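Local coordinates for protein (7,8-dihydro-6-hydroxymethylpterin-pyrophosphokinase) (Haemophilus influenzae, PDB 1CBK), which probably catalyses the transfer of pyrophosphate from ATP to 6-hydroxymethyl-7,8-dihydropterin, a step in folate biosynthesis, at residues A[3-8]-A[126-131]; A[17-22]-A[53-58]; A[65-70]-A[99-104]; A[95-100]-A[116-121]. One frame throughout, in Å; residues are numbered along the deposited sequence.

Contact 1: A[3-8]-A[126-131]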
loop_
_atom_site.group_PDB
_atom_site.type_symbol
_atom_site.label_atom_id
_atom_site.label_comp_id
_atom_site.label_asym_id
_atom_site.label_seq_id
_atom_site.Cartn_x
_atom_site.Cartn_y
_atom_site.Cartn_z
ATOM N N THR A 3 20.506 1.843 12.689
ATOM C CA THR A 3 19.592 0.755 12.955
ATOM C C THR A 3 18.602 0.743 11.791
ATOM O O THR A 3 17.957 1.751 11.520
ATOM C CB THR A 3 18.829 0.997 14.257
ATOM O OG1 THR A 3 19.764 1.036 15.337
ATOM C CG2 THR A 3 17.796 -0.101 14.507
ATOM N N ALA A 4 18.525 -0.375 11.076
ATOM C CA ALA A 4 17.611 -0.494 9.952
ATOM C C ALA A 4 16.686 -1.671 10.195
ATOM O O ALA A 4 17.006 -2.567 10.958
ATOM C CB ALA A 4 18.370 -0.672 8.654
ATOM N N TYR A 5 15.521 -1.642 9.566
ATOM C CA TYR A 5 14.526 -2.699 9.705
ATOM C C TYR A 5 14.261 -3.245 8.320
ATOM O O TYR A 5 14.067 -2.480 7.363
ATOM C CB TYR A 5 13.248 -2.158 10.346
ATOM C CG TYR A 5 13.423 -1.877 11.812
ATOM C CD1 TYR A 5 13.298 -2.907 12.749
ATOM C CD2 TYR A 5 13.771 -0.588 12.266
ATOM C CE1 TYR A 5 13.516 -2.677 14.119
ATOM C CE2 TYR A 5 14.000 -0.343 13.635
ATOM C CZ TYR A 5 13.869 -1.392 14.549
ATOM O OH TYR A 5 14.112 -1.176 15.885
ATOM N N ILE A 6 14.324 -4.564 8.214
ATOM C CA ILE A 6 14.122 -5.262 6.941
ATOM C C ILE A 6 12.919 -6.203 7.032
ATOM O O ILE A 6 12.790 -6.971 7.991
ATOM C CB ILE A 6 15.405 -6.065 6.565
ATOM C CG1 ILE A 6 16.578 -5.086 6.407
ATOM C CG2 ILE A 6 15.193 -6.891 5.275
ATOM C CD1 ILE A 6 17.909 -5.761 6.349
ATOM N N ALA A 7 12.023 -6.103 6.052
ATOM C CA ALA A 7 10.837 -6.955 5.997
ATOM C C ALA A 7 11.158 -8.134 5.069
ATOM O O ALA A 7 11.788 -7.952 4.025
ATOM C CB ALA A 7 9.622 -6.161 5.452
ATOM N N LEU A 8 10.770 -9.337 5.479
ATOM C CA LEU A 8 11.000 -10.541 4.671
ATOM C C LEU A 8 9.678 -11.278 4.452
ATOM O O LEU A 8 8.887 -11.424 5.376
ATOM C CB LEU A 8 11.988 -11.509 5.365
ATOM C CG LEU A 8 13.369 -11.060 5.850
ATOM C CD1 LEU A 8 13.274 -10.447 7.246
ATOM C CD2 LEU A 8 14.301 -12.262 5.834
ATOM N N VAL A 126 2.793 -5.967 12.678
ATOM C CA VAL A 126 2.728 -6.822 13.861
ATOM C C VAL A 126 4.131 -7.332 14.252
ATOM O O VAL A 126 4.495 -7.293 15.446
ATOM C CB VAL A 126 1.691 -7.955 13.699
ATOM C CG1 VAL A 126 1.872 -9.029 14.757
ATOM C CG2 VAL A 126 0.289 -7.358 13.736
ATOM N N PRO A 127 4.911 -7.868 13.274
ATOM C CA PRO A 127 6.274 -8.363 13.558
ATOM C C PRO A 127 7.199 -7.190 14.008
ATOM O O PRO A 127 8.033 -7.366 14.889
ATOM C CB PRO A 127 6.758 -8.918 12.205
ATOM C CG PRO A 127 5.549 -9.194 11.453
ATOM C CD PRO A 127 4.439 -8.308 11.946
ATOM N N LEU A 128 7.097 -6.034 13.361
ATOM C CA LEU A 128 7.915 -4.864 13.745
ATOM C C LEU A 128 7.642 -4.468 15.209
ATOM O O LEU A 128 8.569 -4.226 15.977
ATOM C CB LEU A 128 7.639 -3.662 12.809
ATOM C CG LEU A 128 8.441 -2.359 13.021
ATOM C CD1 LEU A 128 9.939 -2.638 12.930
ATOM C CD2 LEU A 128 8.055 -1.322 11.976
ATOM N N PHE A 129 6.363 -4.438 15.588
ATOM C CA PHE A 129 5.953 -4.082 16.947
ATOM C C PHE A 129 6.515 -5.066 17.961
ATOM O O PHE A 129 6.865 -4.696 19.089
ATOM C CB PHE A 129 4.430 -4.041 17.028
ATOM C CG PHE A 129 3.893 -3.764 18.406
ATOM C CD1 PHE A 129 4.243 -2.606 19.096
ATOM C CD2 PHE A 129 3.020 -4.663 19.012
ATOM C CE1 PHE A 129 3.730 -2.339 20.380
ATOM C CE2 PHE A 129 2.500 -4.415 20.283
ATOM C CZ PHE A 129 2.858 -3.246 20.970
ATOM N N GLU A 130 6.630 -6.329 17.552
ATOM C CA GLU A 130 7.161 -7.356 18.448
ATOM C C GLU A 130 8.633 -7.082 18.821
ATOM O O GLU A 130 9.052 -7.343 19.941
ATOM C CB GLU A 130 7.016 -8.741 17.801
ATOM C CG GLU A 130 7.587 -9.896 18.637
ATOM C CD GLU A 130 7.571 -11.240 17.901
ATOM O OE1 GLU A 130 7.509 -11.233 16.659
ATOM O OE2 GLU A 130 7.625 -12.303 18.569
ATOM N N ILE A 131 9.418 -6.533 17.903
ATOM C CA ILE A 131 10.835 -6.278 18.184
ATOM C C ILE A 131 11.200 -4.812 18.397
ATOM O O ILE A 131 12.372 -4.499 18.573
ATOM C CB ILE A 131 11.787 -6.856 17.078
ATOM C CG1 ILE A 131 11.584 -6.145 15.736
ATOM C CG2 ILE A 131 11.565 -8.347 16.926
ATOM C CD1 ILE A 131 12.494 -6.676 14.634
HETATM O O HOH W 1 13.932 -2.363 18.518
#
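The phenol ring of Tyr-5 has Leu-128 over one face and Ile-131 at its edge. On the face, methyl CD1 of Leu-128 lies 3.4 Å from ring atom CD1 of Tyr-5 and also reaches CG at 3.7 Å. A single leucine methyl rests over the CG-CD1 side of the ring; the two side chains lie roughly perpendicular. CG of Leu-128 stands opposite its own backbone N (chi1 -178°), and this carries the branch over to the ring although the residue does not start out toward the strand. At the edge, CD1 of Ile-131 comes within 4.2 Å of CE1 of Tyr-5, near the ring plane. These two side chains run antiparallel alongside each other. One water links the phenol to the backbone: it lies 2.9 Å from OH of Tyr-5 and donates to O of Ile-131 at 2.6 Å. The contact joins strand 2-10, next to the edge strand of the antiparallel sheet, to helix 122-131, which packs on one face of that sheet. Tyr-5 also pairs through its backbone with Leu-99 and Leu-100 of strand 95-101. The chemistry is thus mainly apolar. The ring is probably held against the helix mainly by dispersion, while the water gives the buried phenol oxygen a polar partner and ties it to the backbone carbonyl of Ile-131.

Contact 2: A[17-22]-A[53-58]. With ROI (7,8-dihydro-7,7-dimethyl-6-hydroxypterin), chain D.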
loop_
_atom_site.group_PDB
_atom_site.type_symbol
_atom_site.label_atom_id
_atom_site.label_comp_id
_atom_site.label_asym_id
_atom_site.label_seq_id
_atom_site.Cartn_x
_atom_site.Cartn_y
_atom_site.Cartn_z
ATOM N N GLU A 17 12.250 -22.006 5.085
ATOM C CA GLU A 17 13.642 -22.213 4.716
ATOM C C GLU A 17 14.199 -20.992 3.963
ATOM O O GLU A 17 15.355 -20.592 4.171
ATOM C CB GLU A 17 13.769 -23.486 3.874
ATOM C CG GLU A 17 15.195 -23.867 3.499
ATOM C CD GLU A 17 15.258 -25.164 2.693
ATOM O OE1 GLU A 17 15.081 -25.109 1.470
ATOM O OE2 GLU A 17 15.445 -26.248 3.271
ATOM N N GLN A 18 13.405 -20.416 3.066
ATOM C CA GLN A 18 13.815 -19.215 2.340
ATOM C C GLN A 18 14.157 -18.065 3.327
ATOM O O GLN A 18 15.146 -17.351 3.155
ATOM C CB GLN A 18 12.693 -18.749 1.400
ATOM C CG GLN A 18 12.327 -19.753 0.320
ATOM C CD GLN A 18 13.280 -19.746 -0.859
ATOM O OE1 GLN A 18 14.110 -18.849 -1.009
ATOM N NE2 GLN A 18 13.139 -20.748 -1.737
ATOM N N LEU A 19 13.325 -17.885 4.344
ATOM C CA LEU A 19 13.543 -16.845 5.358
ATOM C C LEU A 19 14.793 -17.143 6.186
ATOM O O LEU A 19 15.594 -16.241 6.423
ATOM C CB LEU A 19 12.309 -16.670 6.256
ATOM C CG LEU A 19 11.360 -15.520 5.869
ATOM C CD1 LEU A 19 11.027 -15.493 4.399
ATOM C CD2 LEU A 19 10.117 -15.576 6.704
ATOM N N HIS A 20 14.984 -18.400 6.593
ATOM C CA HIS A 20 16.191 -18.750 7.367
ATOM C C HIS A 20 17.443 -18.514 6.519
ATOM O O HIS A 20 18.430 -17.941 6.990
ATOM C CB HIS A 20 16.169 -20.203 7.854
ATOM C CG HIS A 20 15.241 -20.444 9.006
ATOM N ND1 HIS A 20 15.199 -19.623 10.107
ATOM C CD2 HIS A 20 14.356 -21.440 9.240
ATOM C CE1 HIS A 20 14.325 -20.104 10.982
ATOM N NE2 HIS A 20 13.802 -21.205 10.476
ATOM N N ALA A 21 17.392 -18.895 5.249
ATOM C CA ALA A 21 18.553 -18.682 4.397
ATOM C C ALA A 21 18.829 -17.194 4.215
ATOM O O ALA A 21 19.988 -16.779 4.218
ATOM C CB ALA A 21 18.365 -19.359 3.035
ATOM N N ALA A 22 17.776 -16.388 4.049
ATOM C CA ALA A 22 17.959 -14.946 3.853
ATOM C C ALA A 22 18.520 -14.256 5.114
ATOM O O ALA A 22 19.361 -13.364 5.021
ATOM C CB ALA A 22 16.654 -14.301 3.406
ATOM N N ASP A 53 -0.378 -19.219 1.415
ATOM C CA ASP A 53 -0.232 -18.236 2.476
ATOM C C ASP A 53 1.258 -17.915 2.569
ATOM O O ASP A 53 2.112 -18.781 2.318
ATOM C CB ASP A 53 -0.673 -18.827 3.808
ATOM C CG ASP A 53 -2.185 -18.861 3.977
ATOM O OD1 ASP A 53 -2.918 -18.328 3.115
ATOM O OD2 ASP A 53 -2.626 -19.422 5.002
ATOM N N TYR A 54 1.571 -16.697 3.001
ATOM C CA TYR A 54 2.953 -16.259 3.125
ATOM C C TYR A 54 3.511 -16.489 4.498
ATOM O O TYR A 54 2.749 -16.691 5.452
ATOM C CB TYR A 54 3.043 -14.759 2.849
ATOM C CG TYR A 54 3.005 -14.401 1.391
ATOM C CD1 TYR A 54 1.802 -14.430 0.664
ATOM C CD2 TYR A 54 4.169 -14.029 0.735
ATOM C CE1 TYR A 54 1.787 -14.082 -0.704
ATOM C CE2 TYR A 54 4.162 -13.687 -0.620
ATOM C CZ TYR A 54 2.982 -13.711 -1.328
ATOM O OH TYR A 54 3.029 -13.365 -2.643
ATOM N N VAL A 55 4.842 -16.524 4.588
ATOM C CA VAL A 55 5.537 -16.600 5.881
ATOM C C VAL A 55 6.294 -15.245 5.894
ATOM O O VAL A 55 6.985 -14.899 4.914
ATOM C CB VAL A 55 6.480 -17.818 6.035
ATOM C CG1 VAL A 55 7.165 -17.781 7.417
ATOM C CG2 VAL A 55 5.678 -19.111 5.934
ATOM N N ASN A 56 6.054 -14.459 6.947
ATOM C CA ASN A 56 6.615 -13.124 7.096
ATOM C C ASN A 56 7.391 -12.889 8.380
ATOM O O ASN A 56 7.115 -13.500 9.400
ATOM C CB ASN A 56 5.486 -12.076 7.047
ATOM C CG ASN A 56 4.928 -11.876 5.651
ATOM O OD1 ASN A 56 3.829 -12.324 5.345
ATOM N ND2 ASN A 56 5.661 -11.165 4.817
ATOM N N ALA A 57 8.350 -11.970 8.322
ATOM C CA ALA A 57 9.144 -11.619 9.486
ATOM C C ALA A 57 9.760 -10.257 9.222
ATOM O O ALA A 57 9.667 -9.717 8.109
ATOM C CB ALA A 57 10.252 -12.669 9.759
ATOM N N VAL A 58 10.337 -9.689 10.276
ATOM C CA VAL A 58 11.015 -8.388 10.218
ATOM C C VAL A 58 12.292 -8.590 11.022
ATOM O O VAL A 58 12.250 -9.150 12.126
ATOM C CB VAL A 58 10.172 -7.211 10.867
ATOM C CG1 VAL A 58 10.990 -5.899 10.857
ATOM C CG2 VAL A 58 8.864 -6.967 10.080
HETATM N N1 ROI D . 0.974 -11.173 1.119
HETATM C C2 ROI D . 1.454 -11.556 2.353
HETATM N N2 ROI D . 0.565 -12.072 3.243
HETATM N N3 ROI D . 2.757 -11.439 2.706
HETATM C C4 ROI D . 3.681 -10.920 1.868
HETATM O O4 ROI D . 4.884 -10.846 2.166
HETATM C C4A ROI D . 3.248 -10.452 0.584
HETATM N N5 ROI D . 4.100 -9.925 -0.245
HETATM C C6 ROI D . 3.761 -9.458 -1.498
HETATM C C7 ROI D . 2.261 -9.392 -1.889
HETATM C C16 ROI D . 1.697 -7.931 -1.694
HETATM C C15 ROI D . 2.043 -9.905 -3.318
HETATM N N8 ROI D . 1.398 -10.213 -0.985
HETATM C C8A ROI D . 1.822 -10.629 0.263
HETATM O O9 ROI D . 4.737 -9.099 -2.232
#
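Leu-19 alone carries the helix side of this contact, and its first torsion is unusual: chi1 is -97°, well away from a staggered value. Its CD2 methyl lies 3.8 Å from CG1 of Val-55 and 4.2 Å from CB of Ala-57. The same methyl sits 3.7 Å from the backbone O of Val-55, so it rests on the strand itself as well as on its side chains. Helix 15-27 runs roughly along strand 54-63, with 9.3 Å between the axes of segments 17-22 and 54-58, at 26°. This is the packing of a ferredoxin-like fold, in which the two core helices, here 15-27 and 67-80, lie on one face of an antiparallel sheet. The strand's side chains alternate: Val-55 and Ala-57 meet the helix, while Asn-56 points the other way, to the bound pterin analogue. The side-chain amide of Asn-56 makes a matched pair of bonds. OD1 of Asn-56 accepts from ligand N3 at 3.0 Å, and ND2 donates to ligand O4 at 2.8 Å, both nearly straight. Ser-43 and Leu-8 O also bond to this amide and help fix its rotation. The Tyr-54 ring lies against the pterin, with ligand C8A 3.5 Å above the centre of the Tyr-54 ring. Its OH bonds to Gln-51 and Arg-92.

Contact 3: A[65-70]-A[99-104]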
loop_
_atom_site.group_PDB
_atom_site.type_symbol
_atom_site.label_atom_id
_atom_site.label_comp_id
_atom_site.label_asym_id
_atom_site.label_seq_id
_atom_site.Cartn_x
_atom_site.Cartn_y
_atom_site.Cartn_z
ATOM N N LEU A 65 26.589 0.240 6.195
ATOM C CA LEU A 65 26.374 0.297 4.749
ATOM C C LEU A 65 25.432 1.473 4.467
ATOM O O LEU A 65 24.523 1.748 5.264
ATOM C CB LEU A 65 25.724 -1.011 4.217
ATOM C CG LEU A 65 26.467 -2.362 4.315
ATOM C CD1 LEU A 65 25.596 -3.519 3.802
ATOM C CD2 LEU A 65 27.769 -2.312 3.540
ATOM N N SER A 66 25.683 2.194 3.375
ATOM C CA SER A 66 24.832 3.318 2.972
ATOM C C SER A 66 23.504 2.702 2.491
ATOM O O SER A 66 23.423 1.489 2.245
ATOM C CB SER A 66 25.502 4.101 1.841
ATOM O OG SER A 66 25.433 3.380 0.629
ATOM N N PRO A 67 22.449 3.518 2.343
ATOM C CA PRO A 67 21.171 2.950 1.890
ATOM C C PRO A 67 21.252 2.184 0.565
ATOM O O PRO A 67 20.708 1.096 0.452
ATOM C CB PRO A 67 20.267 4.188 1.763
ATOM C CG PRO A 67 20.812 5.122 2.782
ATOM C CD PRO A 67 22.311 4.950 2.683
ATOM N N LEU A 68 21.916 2.757 -0.435
ATOM C CA LEU A 68 22.028 2.096 -1.730
ATOM C C LEU A 68 22.921 0.848 -1.716
ATOM O O LEU A 68 22.682 -0.080 -2.486
ATOM C CB LEU A 68 22.456 3.075 -2.824
ATOM C CG LEU A 68 21.394 4.104 -3.238
ATOM C CD1 LEU A 68 21.987 5.077 -4.259
ATOM C CD2 LEU A 68 20.156 3.430 -3.817
ATOM N N LYS A 69 23.924 0.814 -0.836
ATOM C CA LYS A 69 24.788 -0.354 -0.753
ATOM C C LYS A 69 24.048 -1.483 -0.033
ATOM O O LYS A 69 24.210 -2.653 -0.377
ATOM C CB LYS A 69 26.114 -0.019 -0.073
ATOM C CG LYS A 69 26.984 0.853 -0.956
ATOM C CD LYS A 69 28.417 0.864 -0.475
ATOM C CE LYS A 69 29.312 1.800 -1.285
ATOM N NZ LYS A 69 30.739 1.670 -0.840
ATOM N N LEU A 70 23.239 -1.126 0.966
ATOM C CA LEU A 70 22.430 -2.107 1.667
ATOM C C LEU A 70 21.433 -2.698 0.644
ATOM O O LEU A 70 21.216 -3.914 0.633
ATOM C CB LEU A 70 21.682 -1.466 2.839
ATOM C CG LEU A 70 20.718 -2.379 3.616
ATOM C CD1 LEU A 70 21.491 -3.590 4.198
ATOM C CD2 LEU A 70 20.027 -1.562 4.734
ATOM N N LEU A 99 12.512 -1.360 5.326
ATOM C CA LEU A 99 11.374 -0.628 5.869
ATOM C C LEU A 99 11.826 0.716 6.413
ATOM O O LEU A 99 11.208 1.744 6.148
ATOM C CB LEU A 99 10.737 -1.395 7.018
ATOM C CG LEU A 99 10.062 -2.745 6.816
ATOM C CD1 LEU A 99 9.618 -3.284 8.193
ATOM C CD2 LEU A 99 8.842 -2.577 5.891
ATOM N N LEU A 100 12.915 0.687 7.173
ATOM C CA LEU A 100 13.449 1.880 7.837
ATOM C C LEU A 100 14.964 1.859 7.828
ATOM O O LEU A 100 15.580 0.797 7.949
ATOM C CB LEU A 100 12.973 1.905 9.297
ATOM C CG LEU A 100 11.450 1.919 9.496
ATOM C CD1 LEU A 100 11.110 1.563 10.940
ATOM C CD2 LEU A 100 10.849 3.281 9.073
ATOM N N TYR A 101 15.548 3.044 7.687
ATOM C CA TYR A 101 16.992 3.219 7.671
ATOM C C TYR A 101 17.219 4.382 8.621
ATOM O O TYR A 101 17.192 5.552 8.216
ATOM C CB TYR A 101 17.492 3.567 6.262
ATOM C CG TYR A 101 19.008 3.652 6.164
ATOM C CD1 TYR A 101 19.768 2.520 5.875
ATOM C CD2 TYR A 101 19.676 4.861 6.393
ATOM C CE1 TYR A 101 21.172 2.582 5.817
ATOM C CE2 TYR A 101 21.068 4.933 6.341
ATOM C CZ TYR A 101 21.808 3.795 6.055
ATOM O OH TYR A 101 23.176 3.866 6.042
ATOM N N GLY A 102 17.418 4.048 9.892
ATOM C CA GLY A 102 17.593 5.058 10.917
ATOM C C GLY A 102 16.279 5.817 10.918
ATOM O O GLY A 102 15.197 5.239 10.772
ATOM N N ASN A 103 16.393 7.128 10.971
ATOM C CA ASN A 103 15.247 8.003 10.959
ATOM C C ASN A 103 15.235 8.730 9.654
ATOM O O ASN A 103 14.582 9.756 9.526
ATOM C CB ASN A 103 15.391 9.036 12.057
ATOM C CG ASN A 103 14.449 8.792 13.174
ATOM O OD1 ASN A 103 13.218 8.838 12.990
ATOM N ND2 ASN A 103 14.999 8.506 14.357
ATOM N N GLU A 104 15.973 8.222 8.678
ATOM C CA GLU A 104 16.043 8.893 7.399
ATOM C C GLU A 104 14.863 8.679 6.491
ATOM O O GLU A 104 14.167 7.665 6.556
ATOM C CB GLU A 104 17.335 8.530 6.688
ATOM C CG GLU A 104 18.550 8.884 7.537
ATOM C CD GLU A 104 19.872 8.530 6.898
ATOM O OE1 GLU A 104 19.977 8.535 5.646
ATOM O OE2 GLU A 104 20.818 8.253 7.677
#
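The hydroxyl of Tyr-101 donates to the backbone O of Leu-65, with 2.6 Å between OH and O. The C=O...donor angle is 138°, and the hydroxyl sits somewhat tilted from the carbonyl plane. CG of Tyr-101 is anti to the backbone N (chi1 -175°), which extends the ring across to the start of helix 67-80. Pro-67 then lies over one ring face in a CH-pi contact. Its CG is 3.6 Å from the centroid of the Tyr-101 ring and close to the ring normal, and its CD reaches CZ of Tyr-101 at 3.6 Å. The proline side chain is set nearly at right angles to the tyrosine. Leu-70 meets the ring at its edge, CD2 to CD1 of Tyr-101 at 4.2 Å. The helix start is capped by Ser-66, whose OG takes a weak bond from N of Lys-69 at 3.3 Å. Beyond Tyr-101 the chain reverses in a type II' turn, closed by Glu-104 N to Tyr-101 O at 3.0 Å. Gly-102 takes the positive phi that this turn needs. The side chain of Ile-2, from strand 2-10, also touches Tyr-101. The contact belongs to a beta-alpha-beta crossover of the ferredoxin-like fold: strand 54-63 leads into helix 67-80, and strand 95-101 returns parallel to it with strand 2-10 in between.

Contact 4: A[95-100]-A[116-121]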
loop_
_atom_site.group_PDB
_atom_site.type_symbol
_atom_site.label_atom_id
_atom_site.label_comp_id
_atom_site.label_asym_id
_atom_site.label_seq_id
_atom_site.Cartn_x
_atom_site.Cartn_y
_atom_site.Cartn_z
ATOM N N ASP A 95 11.224 -11.996 -0.829
ATOM C CA ASP A 95 11.239 -10.545 -1.011
ATOM C C ASP A 95 11.884 -9.975 0.260
ATOM O O ASP A 95 11.490 -10.352 1.357
ATOM C CB ASP A 95 9.818 -9.957 -1.132
ATOM C CG ASP A 95 9.406 -9.681 -2.564
ATOM O OD1 ASP A 95 10.189 -9.948 -3.486
ATOM O OD2 ASP A 95 8.279 -9.193 -2.770
ATOM N N LEU A 96 12.905 -9.137 0.086
ATOM C CA LEU A 96 13.607 -8.457 1.182
ATOM C C LEU A 96 13.332 -6.981 0.926
ATOM O O LEU A 96 13.577 -6.506 -0.176
ATOM C CB LEU A 96 15.122 -8.714 1.120
ATOM C CG LEU A 96 15.529 -10.184 1.279
ATOM C CD1 LEU A 96 17.052 -10.306 1.282
ATOM C CD2 LEU A 96 14.933 -10.739 2.568
ATOM N N ASP A 97 12.807 -6.262 1.914
ATOM C CA ASP A 97 12.486 -4.839 1.733
ATOM C C ASP A 97 13.010 -3.970 2.897
ATOM O O ASP A 97 12.816 -4.318 4.053
ATOM C CB ASP A 97 10.960 -4.638 1.657
ATOM C CG ASP A 97 10.351 -5.179 0.375
ATOM O OD1 ASP A 97 10.788 -4.760 -0.720
ATOM O OD2 ASP A 97 9.419 -6.007 0.462
ATOM N N ILE A 98 13.679 -2.865 2.587
ATOM C CA ILE A 98 14.165 -1.972 3.639
ATOM C C ILE A 98 12.962 -1.131 4.100
ATOM O O ILE A 98 12.405 -0.353 3.334
ATOM C CB ILE A 98 15.269 -1.007 3.138
ATOM C CG1 ILE A 98 16.460 -1.776 2.562
ATOM C CG2 ILE A 98 15.741 -0.144 4.315
ATOM C CD1 ILE A 98 17.359 -0.944 1.646
ATOM N N LEU A 99 12.512 -1.360 5.326
ATOM C CA LEU A 99 11.374 -0.628 5.869
ATOM C C LEU A 99 11.826 0.716 6.413
ATOM O O LEU A 99 11.208 1.744 6.148
ATOM C CB LEU A 99 10.737 -1.395 7.018
ATOM C CG LEU A 99 10.062 -2.745 6.816
ATOM C CD1 LEU A 99 9.618 -3.284 8.193
ATOM C CD2 LEU A 99 8.842 -2.577 5.891
ATOM N N LEU A 100 12.915 0.687 7.173
ATOM C CA LEU A 100 13.449 1.880 7.837
ATOM C C LEU A 100 14.964 1.859 7.828
ATOM O O LEU A 100 15.580 0.797 7.949
ATOM C CB LEU A 100 12.973 1.905 9.297
ATOM C CG LEU A 100 11.450 1.919 9.496
ATOM C CD1 LEU A 100 11.110 1.563 10.940
ATOM C CD2 LEU A 100 10.849 3.281 9.073
ATOM N N TYR A 116 5.078 3.871 2.893
ATOM C CA TYR A 116 3.893 3.919 3.732
ATOM C C TYR A 116 2.826 2.897 3.559
ATOM O O TYR A 116 2.143 2.593 4.519
ATOM C CB TYR A 116 3.337 5.345 3.793
ATOM C CG TYR A 116 4.385 6.340 4.283
ATOM C CD1 TYR A 116 4.566 6.591 5.644
ATOM C CD2 TYR A 116 5.196 7.030 3.376
ATOM C CE1 TYR A 116 5.536 7.521 6.085
ATOM C CE2 TYR A 116 6.166 7.973 3.814
ATOM C CZ TYR A 116 6.321 8.212 5.159
ATOM O OH TYR A 116 7.222 9.173 5.578
ATOM N N ASP A 117 2.709 2.313 2.372
ATOM C CA ASP A 117 1.698 1.265 2.167
ATOM C C ASP A 117 2.003 0.058 3.042
ATOM O O ASP A 117 1.088 -0.669 3.445
ATOM C CB ASP A 117 1.634 0.814 0.707
ATOM C CG ASP A 117 0.860 1.768 -0.155
ATOM O OD1 ASP A 117 -0.188 2.287 0.311
ATOM O OD2 ASP A 117 1.293 1.970 -1.309
ATOM N N MET A 118 3.278 -0.108 3.389
ATOM C CA MET A 118 3.703 -1.225 4.209
ATOM C C MET A 118 3.295 -1.077 5.664
ATOM O O MET A 118 3.093 -2.071 6.360
ATOM C CB MET A 118 5.186 -1.511 3.997
ATOM C CG MET A 118 5.423 -1.923 2.538
ATOM S SD MET A 118 6.976 -2.702 2.158
ATOM C CE MET A 118 6.690 -4.253 2.799
ATOM N N HIS A 119 2.975 0.151 6.058
ATOM C CA HIS A 119 2.511 0.390 7.421
ATOM C C HIS A 119 1.039 0.003 7.558
ATOM O O HIS A 119 0.513 -0.055 8.673
ATOM C CB HIS A 119 2.746 1.839 7.821
ATOM C CG HIS A 119 4.173 2.276 7.667
ATOM N ND1 HIS A 119 4.562 3.591 7.795
ATOM C CD2 HIS A 119 5.303 1.568 7.398
ATOM C CE1 HIS A 119 5.870 3.679 7.614
ATOM N NE2 HIS A 119 6.342 2.466 7.369
ATOM N N ASN A 120 0.382 -0.278 6.424
ATOM C CA ASN A 120 -1.019 -0.725 6.407
ATOM C C ASN A 120 -1.080 -2.238 6.263
ATOM O O ASN A 120 -2.158 -2.810 6.112
ATOM C CB ASN A 120 -1.780 -0.070 5.252
ATOM C CG ASN A 120 -2.052 1.408 5.502
ATOM O OD1 ASN A 120 -2.098 1.839 6.653
ATOM N ND2 ASN A 120 -2.221 2.193 4.433
ATOM N N ARG A 121 0.083 -2.888 6.321
ATOM C CA ARG A 121 0.158 -4.338 6.184
ATOM C C ARG A 121 0.338 -5.006 7.530
ATOM O O ARG A 121 1.338 -4.783 8.209
ATOM C CB ARG A 121 1.318 -4.709 5.258
ATOM C CG ARG A 121 1.070 -4.326 3.814
ATOM C CD ARG A 121 2.269 -4.643 2.929
ATOM N NE ARG A 121 2.037 -4.214 1.558
ATOM C CZ ARG A 121 2.759 -4.597 0.516
ATOM N NH1 ARG A 121 3.765 -5.446 0.679
ATOM N NH2 ARG A 121 2.473 -4.145 -0.699
HETATM O O HOH W 2 8.330 1.547 5.249
#
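Met-118 makes the close part of this contact, with its CE methyl touching both Asp-97 and Leu-99. CE lies 4.1 Å from CD2 of Leu-99, and SD of Met-118 is 4.2 Å from the same CD2. CE of Met-118 is also 4.0 Å from OD2 of Asp-97, an apolar methyl beside a carboxylate oxygen. The methionine chain bends at chi3 (76°), which turns CE aside, within reach of both residues, and it stands roughly square to each. Packing is looser to one side. There His-119 meets the strand through a water, 3.0 Å from NE2 of His-119 and donating to O of Leu-99 at 3.0 Å. Toward the pocket the contact is looser too: Asp-97 and Arg-121 are partly exposed and do not touch each other. The guanidinium of Arg-121 has CG of Met-118 over one face, 4.0 Å above its plane and offset toward the rim. OD2 of Asp-97 and NH1 of Arg-121 stay 5.7 Å apart, not paired, though a weak long-range attraction is possible. Arg-121 and Asp-95 both touch the bound pterin analogue, and Asp-95 forms salt bridges with Arg-83 and Arg-92. In the two-chain assembly, Arg-121 also bridges to Asp-117 of the second subunit. Val-124 of helix 122-131 touches both Met-118 and Leu-99. On the other sheet face, Leu-96 and Ile-98 pack on helix 67-80, while strand 2-10 pairs alongside strand 95-101.

All four contacts reach one antiparallel sheet. Contacts 2 and 3 bring helices 15-27 and 67-80 to one face. Contacts 1 and 4 bring helix 122-131 and the loop before it to the other, and their centres are about 9 Å apart. Contacts 1 and 2 join through neighbouring strands, with Leu-8 N 2.9 Å from Ala-57 O. Contacts 3 and 4 share Leu-99 and Leu-100, which form a classic beta bulge opposite Tyr-5 of contact 1. The pterin pocket draws on contact 2 (Tyr-54, Asn-56) and contact 4 (Asp-95, Arg-121). The side chain of Leu-128 in contact 1 is about 13 Å from the ligand. The centres of contacts 2 and 3 are about 21 Å apart.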